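Local coordinates for protein cycloalternan-forming enzyme (Listeria monocytogenes serovar 1/2a, PDB 5F7U) that belongs to glycoside hydrolase family 31 and combines a TIM-barrel domain with beta-rich domains, including a C-terminal family 6 carbohydrate-binding module, at residues Tyr941-Gly946 / Gly964-Phe969; Glu992-Ala997 / Phe1056-Ile1061. The protein carries 1 engineered substitution. All coordinates share one frame; numbering follows the deposited sequence.

Contact 1: residues Tyr941-Gly946 / Gly964-Phe969. With MG (magnesium ion), chain G; GLC (alpha-D-glucopyranose), chain B; GLC (alpha-D-glucopyranose), chain D.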
loop_
_atom_site.group_PDB
_atom_site.type_symbol
_atom_site.label_atom_id
_atom_site.label_comp_id
_atom_site.label_asym_id
_atom_site.label_seq_id
_atom_site.Cartn_x
_atom_site.Cartn_y
_atom_site.Cartn_z
ATOM N N TYR A 941 -15.598 -32.774 -2.169
ATOM C CA TYR A 941 -14.971 -32.503 -0.879
ATOM C C TYR A 941 -14.137 -33.737 -0.537
ATOM O O TYR A 941 -14.687 -34.803 -0.233
ATOM C CB TYR A 941 -16.054 -32.293 0.193
ATOM C CG TYR A 941 -16.832 -31.010 0.019
ATOM C CD1 TYR A 941 -17.895 -30.916 -0.895
ATOM C CD2 TYR A 941 -16.480 -29.872 0.755
ATOM C CE1 TYR A 941 -18.596 -29.722 -1.061
ATOM C CE2 TYR A 941 -17.183 -28.689 0.619
ATOM C CZ TYR A 941 -18.220 -28.609 -0.307
ATOM O OH TYR A 941 -18.901 -27.409 -0.431
ATOM N N GLU A 942 -12.816 -33.595 -0.596
ATOM C CA GLU A 942 -11.924 -34.748 -0.433
ATOM C C GLU A 942 -11.864 -35.186 1.023
ATOM O O GLU A 942 -11.665 -34.352 1.937
ATOM C CB GLU A 942 -10.514 -34.437 -0.968
ATOM C CG GLU A 942 -10.456 -34.194 -2.475
ATOM C CD GLU A 942 -10.918 -35.382 -3.308
ATOM O OE1 GLU A 942 -10.878 -36.556 -2.831
ATOM O OE2 GLU A 942 -11.301 -35.138 -4.483
ATOM N N ALA A 943 -12.048 -36.492 1.248
ATOM C CA ALA A 943 -12.012 -37.026 2.602
ATOM C C ALA A 943 -10.651 -36.792 3.267
ATOM O O ALA A 943 -10.578 -36.539 4.471
ATOM C CB ALA A 943 -12.384 -38.505 2.611
ATOM N N GLU A 944 -9.585 -36.845 2.464
ATOM C CA GLU A 944 -8.214 -36.666 2.954
ATOM C C GLU A 944 -7.939 -35.225 3.446
ATOM O O GLU A 944 -6.955 -34.986 4.169
ATOM C CB GLU A 944 -7.194 -37.113 1.887
ATOM C CG GLU A 944 -7.271 -36.383 0.549
ATOM C CD GLU A 944 -8.135 -37.060 -0.526
ATOM O OE1 GLU A 944 -9.156 -37.739 -0.263
ATOM O OE2 GLU A 944 -7.798 -36.874 -1.703
ATOM N N PHE A 945 -8.813 -34.290 3.057
ATOM C CA PHE A 945 -8.740 -32.896 3.540
ATOM C C PHE A 945 -9.675 -32.626 4.717
ATOM O O PHE A 945 -9.698 -31.505 5.268
ATOM C CB PHE A 945 -9.014 -31.876 2.422
ATOM C CG PHE A 945 -8.118 -31.991 1.212
ATOM C CD1 PHE A 945 -6.816 -32.523 1.287
ATOM C CD2 PHE A 945 -8.575 -31.525 -0.023
ATOM C CE1 PHE A 945 -6.008 -32.612 0.142
ATOM C CE2 PHE A 945 -7.771 -31.598 -1.166
ATOM C CZ PHE A 945 -6.482 -32.142 -1.083
ATOM N N GLY A 946 -10.439 -33.639 5.119
ATOM C CA GLY A 946 -11.397 -33.480 6.220
ATOM C C GLY A 946 -10.707 -33.394 7.573
ATOM O O GLY A 946 -9.475 -33.545 7.672
ATOM N N GLY A 964 -5.598 -38.802 -2.379
ATOM C CA GLY A 964 -5.805 -40.144 -1.818
ATOM C C GLY A 964 -7.198 -40.331 -1.238
ATOM O O GLY A 964 -8.206 -39.869 -1.812
ATOM N N PHE A 965 -7.223 -41.004 -0.087
ATOM C CA PHE A 965 -8.446 -41.410 0.604
ATOM C C PHE A 965 -8.151 -41.646 2.081
ATOM O O PHE A 965 -6.991 -41.823 2.468
ATOM C CB PHE A 965 -9.045 -42.678 -0.039
ATOM C CG PHE A 965 -8.056 -43.809 -0.218
ATOM C CD1 PHE A 965 -7.785 -44.692 0.831
ATOM C CD2 PHE A 965 -7.412 -44.007 -1.453
ATOM C CE1 PHE A 965 -6.902 -45.750 0.660
ATOM C CE2 PHE A 965 -6.509 -45.057 -1.620
ATOM C CZ PHE A 965 -6.257 -45.928 -0.563
ATOM N N VAL A 966 -9.205 -41.676 2.890
ATOM C CA VAL A 966 -9.117 -42.057 4.295
ATOM C C VAL A 966 -9.200 -43.588 4.356
ATOM O O VAL A 966 -10.121 -44.174 3.783
ATOM C CB VAL A 966 -10.237 -41.369 5.108
ATOM C CG1 VAL A 966 -10.354 -41.955 6.505
ATOM C CG2 VAL A 966 -9.960 -39.879 5.193
ATOM N N ALA A 967 -8.238 -44.227 5.025
ATOM C CA ALA A 967 -8.097 -45.701 4.968
ATOM C C ALA A 967 -8.679 -46.457 6.170
ATOM O O ALA A 967 -8.383 -46.115 7.329
ATOM C CB ALA A 967 -6.633 -46.076 4.784
ATOM N N GLY A 968 -9.477 -47.498 5.893
ATOM C CA GLY A 968 -9.974 -48.417 6.946
ATOM C C GLY A 968 -11.168 -47.820 7.685
ATOM O O GLY A 968 -12.311 -48.257 7.490
ATOM N N PHE A 969 -10.900 -46.842 8.557
ATOM C CA PHE A 969 -11.952 -46.043 9.178
ATOM C C PHE A 969 -12.978 -46.985 9.854
ATOM O O PHE A 969 -14.197 -46.804 9.746
ATOM C CB PHE A 969 -12.528 -45.109 8.082
ATOM C CG PHE A 969 -13.671 -44.224 8.508
ATOM C CD1 PHE A 969 -13.785 -43.720 9.810
ATOM C CD2 PHE A 969 -14.620 -43.844 7.558
ATOM C CE1 PHE A 969 -14.851 -42.889 10.156
ATOM C CE2 PHE A 969 -15.672 -43.008 7.895
ATOM C CZ PHE A 969 -15.789 -42.528 9.197
HETATM MG MG MG G . -9.776 -38.398 -2.298
HETATM C C1 GLC B . -3.579 -33.665 3.649
HETATM C C2 GLC B . -3.363 -34.596 2.447
HETATM C C3 GLC B . -2.183 -34.132 1.587
HETATM C C4 GLC B . -2.333 -32.677 1.148
HETATM C C5 GLC B . -2.608 -31.813 2.379
HETATM C C6 GLC B . -2.890 -30.363 2.026
HETATM O O2 GLC B . -3.184 -35.948 2.883
HETATM O O3 GLC B . -2.088 -34.946 0.421
HETATM O O4 GLC B . -1.133 -32.224 0.499
HETATM O O5 GLC B . -3.722 -32.323 3.142
HETATM O O6 GLC B . -3.071 -29.707 3.288
HETATM C C1 GLC D . -6.957 -53.786 2.972
HETATM C C2 GLC D . -6.844 -52.639 1.958
HETATM C C3 GLC D . -6.858 -51.270 2.653
HETATM C C4 GLC D . -8.064 -51.120 3.582
HETATM C C5 GLC D . -8.041 -52.281 4.580
HETATM C C6 GLC D . -9.192 -52.247 5.569
HETATM O O1 GLC D . -5.725 -53.974 3.702
HETATM O O2 GLC D . -5.647 -52.759 1.185
HETATM O O3 GLC D . -6.824 -50.246 1.662
HETATM O O4 GLC D . -8.009 -49.854 4.259
HETATM O O5 GLC D . -8.058 -53.545 3.876
HETATM O O6 GLC D . -9.007 -53.358 6.450
#
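E944 OE2 has two grips within this contact, MG at 2.6 Å and the hydrogen bond from G964 N at 3.0 Å, and a further hydrogen bond to a residue just beyond the segments. The G964 N-H comes from above the carboxylate plane (69° out of it). E944 OE1 binds the same ion more tightly, 2.2 Å from MG, so the carboxylate is bidentate and its rotation is fixed. To get there, CG takes the crowded position between the backbone N and the carbonyl carbon (chi1 59°), and a bend at chi2 (-94°) carries the acid over to G964. G964 O is itself a ligand, as is E942 OE1; E942 OE2 turns instead to N916. T961 O and D1057 OD1 complete six oxygen ligands. Beside this polar centre, A943 CB meets V966 CG2 at 3.8 Å, the same methyl lying 3.5 Å from A943 O. F945 CD1 comes within 3.6 Å of O5 of the alpha-D-glucopyranose of chain B, while G968 N lies 3.2 Å from O4 of the one in chain D. Strands 941-942 and 965-968 both pair antiparallel with 1054-1062, and A943 and V966 pack on strand 975-981 of the other sheet.

Contact 2: residues Glu992-Ala997 / Phe1056-Ile1061. With MG (magnesium ion), chain G.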
loop_
_atom_site.group_PDB
_atom_site.type_symbol
_atom_site.label_atom_id
_atom_site.label_comp_id
_atom_site.label_asym_id
_atom_site.label_seq_id
_atom_site.Cartn_x
_atom_site.Cartn_y
_atom_site.Cartn_z
ATOM N N GLU A 992 -23.255 -37.682 -2.623
ATOM C CA GLU A 992 -22.562 -38.860 -3.142
ATOM C C GLU A 992 -21.410 -39.194 -2.211
ATOM O O GLU A 992 -20.634 -38.316 -1.863
ATOM C CB GLU A 992 -21.955 -38.595 -4.520
ATOM C CG GLU A 992 -22.946 -38.401 -5.654
ATOM C CD GLU A 992 -22.251 -38.319 -7.010
ATOM O OE1 GLU A 992 -21.011 -38.151 -7.065
ATOM O OE2 GLU A 992 -22.934 -38.427 -8.040
ATOM N N VAL A 993 -21.328 -40.452 -1.804
ATOM C CA VAL A 993 -20.227 -40.940 -0.962
ATOM C C VAL A 993 -19.445 -41.953 -1.800
ATOM O O VAL A 993 -19.977 -43.022 -2.135
ATOM C CB VAL A 993 -20.745 -41.582 0.361
ATOM C CG1 VAL A 993 -19.568 -42.163 1.171
ATOM C CG2 VAL A 993 -21.522 -40.556 1.197
ATOM N N ARG A 994 -18.198 -41.618 -2.138
ATOM C CA ARG A 994 -17.342 -42.487 -2.942
ATOM C C ARG A 994 -16.346 -43.216 -2.057
ATOM O O ARG A 994 -15.584 -42.604 -1.318
ATOM C CB ARG A 994 -16.631 -41.713 -4.069
ATOM C CG ARG A 994 -15.903 -42.622 -5.057
ATOM C CD ARG A 994 -15.508 -41.890 -6.319
ATOM N NE ARG A 994 -15.057 -42.794 -7.389
ATOM C CZ ARG A 994 -13.793 -42.937 -7.794
ATOM N NH1 ARG A 994 -12.801 -42.251 -7.223
ATOM N NH2 ARG A 994 -13.518 -43.776 -8.791
ATOM N N TYR A 995 -16.347 -44.543 -2.169
ATOM C CA TYR A 995 -15.650 -45.386 -1.207
ATOM C C TYR A 995 -15.276 -46.706 -1.871
ATOM O O TYR A 995 -15.795 -47.054 -2.941
ATOM C CB TYR A 995 -16.572 -45.686 -0.004
ATOM C CG TYR A 995 -17.678 -46.645 -0.399
ATOM C CD1 TYR A 995 -18.776 -46.200 -1.145
ATOM C CD2 TYR A 995 -17.580 -48.006 -0.105
ATOM C CE1 TYR A 995 -19.767 -47.080 -1.560
ATOM C CE2 TYR A 995 -18.561 -48.895 -0.512
ATOM C CZ TYR A 995 -19.647 -48.421 -1.232
ATOM O OH TYR A 995 -20.599 -49.319 -1.633
ATOM N N SER A 996 -14.432 -47.468 -1.192
ATOM C CA SER A 996 -14.226 -48.860 -1.563
ATOM C C SER A 996 -14.458 -49.733 -0.327
ATOM O O SER A 996 -14.173 -49.319 0.800
ATOM C CB SER A 996 -12.822 -49.045 -2.130
ATOM O OG SER A 996 -12.638 -50.360 -2.613
ATOM N N ALA A 997 -15.005 -50.927 -0.543
ATOM C CA ALA A 997 -15.277 -51.865 0.536
ATOM C C ALA A 997 -14.999 -53.241 -0.022
ATOM O O ALA A 997 -15.913 -53.965 -0.405
ATOM C CB ALA A 997 -16.724 -51.736 1.017
ATOM N N PHE A 1056 -12.283 -44.311 2.040
ATOM C CA PHE A 1056 -13.249 -43.218 1.853
ATOM C C PHE A 1056 -12.590 -42.121 1.008
ATOM O O PHE A 1056 -11.687 -41.431 1.469
ATOM C CB PHE A 1056 -13.695 -42.754 3.250
ATOM C CG PHE A 1056 -14.779 -41.688 3.278
ATOM C CD1 PHE A 1056 -15.549 -41.347 2.155
ATOM C CD2 PHE A 1056 -15.058 -41.056 4.493
ATOM C CE1 PHE A 1056 -16.546 -40.361 2.250
ATOM C CE2 PHE A 1056 -16.043 -40.079 4.595
ATOM C CZ PHE A 1056 -16.804 -39.739 3.476
ATOM N N ASP A 1057 -13.025 -42.000 -0.245
ATOM C CA ASP A 1057 -12.389 -41.089 -1.205
ATOM C C ASP A 1057 -12.810 -39.619 -1.045
ATOM O O ASP A 1057 -11.975 -38.734 -0.864
ATOM C CB ASP A 1057 -12.663 -41.544 -2.645
ATOM C CG ASP A 1057 -11.878 -40.732 -3.676
ATOM O OD1 ASP A 1057 -10.905 -40.008 -3.311
ATOM O OD2 ASP A 1057 -12.256 -40.825 -4.858
ATOM N N HIS A 1058 -14.106 -39.374 -1.143
ATOM C CA HIS A 1058 -14.649 -38.010 -1.202
ATOM C C HIS A 1058 -16.156 -38.035 -1.051
ATOM O O HIS A 1058 -16.763 -39.099 -1.121
ATOM C CB HIS A 1058 -14.266 -37.302 -2.530
ATOM C CG HIS A 1058 -14.969 -37.817 -3.763
ATOM N ND1 HIS A 1058 -14.302 -38.024 -4.953
ATOM C CD2 HIS A 1058 -16.269 -38.098 -4.017
ATOM C CE1 HIS A 1058 -15.158 -38.419 -5.881
ATOM N NE2 HIS A 1058 -16.360 -38.478 -5.338
ATOM N N VAL A 1059 -16.732 -36.849 -0.851
ATOM C CA VAL A 1059 -18.171 -36.644 -1.045
ATOM C C VAL A 1059 -18.427 -35.581 -2.115
ATOM O O VAL A 1059 -17.628 -34.649 -2.286
ATOM C CB VAL A 1059 -18.944 -36.330 0.273
ATOM C CG1 VAL A 1059 -18.782 -37.459 1.298
ATOM C CG2 VAL A 1059 -18.519 -35.001 0.870
ATOM N N VAL A 1060 -19.532 -35.747 -2.847
ATOM C CA VAL A 1060 -20.000 -34.757 -3.819
ATOM C C VAL A 1060 -21.406 -34.346 -3.407
ATOM O O VAL A 1060 -22.227 -35.211 -3.059
ATOM C CB VAL A 1060 -19.942 -35.305 -5.276
ATOM C CG1 VAL A 1060 -20.719 -34.417 -6.242
ATOM C CG2 VAL A 1060 -18.487 -35.399 -5.731
ATOM N N ILE A 1061 -21.686 -33.038 -3.431
ATOM C CA ILE A 1061 -23.038 -32.542 -3.177
ATOM C C ILE A 1061 -23.673 -32.203 -4.520
ATOM O O ILE A 1061 -23.092 -31.448 -5.312
ATOM C CB ILE A 1061 -23.056 -31.290 -2.244
ATOM C CG1 ILE A 1061 -22.284 -31.540 -0.927
ATOM C CG2 ILE A 1061 -24.496 -30.816 -1.985
ATOM C CD1 ILE A 1061 -22.777 -32.693 -0.052
HETATM MG MG MG G . -9.776 -38.398 -2.298
HETATM O O HOH W 1 -18.705 -39.455 -6.245
#
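R994 NH1 and D1057 OD2 form a salt bridge at 2.8 Å. OD2 offers its anti lone pair and sits near the guanidinium plane, although the carboxylate is turned 56° from it. D1057 OD1 binds magnesium, 2.2 Å from MG, so R994 is a second-shell residue that positions a metal ligand and probably helps balance its charge; its NH1 also bonds G959 O. The backbones are joined by reciprocal bonds between E992 and V1060, by a nearly straight one from R994 N to H1058 O (3.1 Å), and by one from D1057 N to R994 O (2.8 Å). H1058 ND1 is held by T961 OG1, while a water at the ring edge joins NE2 to E992 OE1; E992 OE2 pairs with K1062. The extended R994 chain passes over H1058: CB sits over one ring face, offset toward the rim and 3.8 Å from the centroid, a CH-pi contact. On the other face V993 CG1 meets F1056 CE1 at 3.7 Å, and V993 CG2 lies 4.1 Å from V1059 CG1. With D1057 and H1058 both opposite R994, this is a classic beta bulge in an antiparallel pair, where D1057 contributes a ligand to the metal site of a family 6 carbohydrate-binding module.

Both contacts are buried, lie in the carbohydrate-binding module with centres about 9 Å apart, and share one sheet through strand 1054-1062. That strand supplies one side of contact 2 and also pairs with both strands of contact 1, through Y941 N to V1059 O (2.8 Å) and F1056 N to V966 O (2.8 Å), each probably a hydrogen bond. Contact 1 is the smaller interface, joined by the ion and one backbone-to-carboxylate hydrogen bond, with no direct strand pairing between its segments, and lies nearer the bound sugars. Contact 2 is antiparallel strand pairing interrupted by a bulge, with one largely apolar face and one mostly polar. Magnesium unites them, taking three residues from contact 1 and one from contact 2.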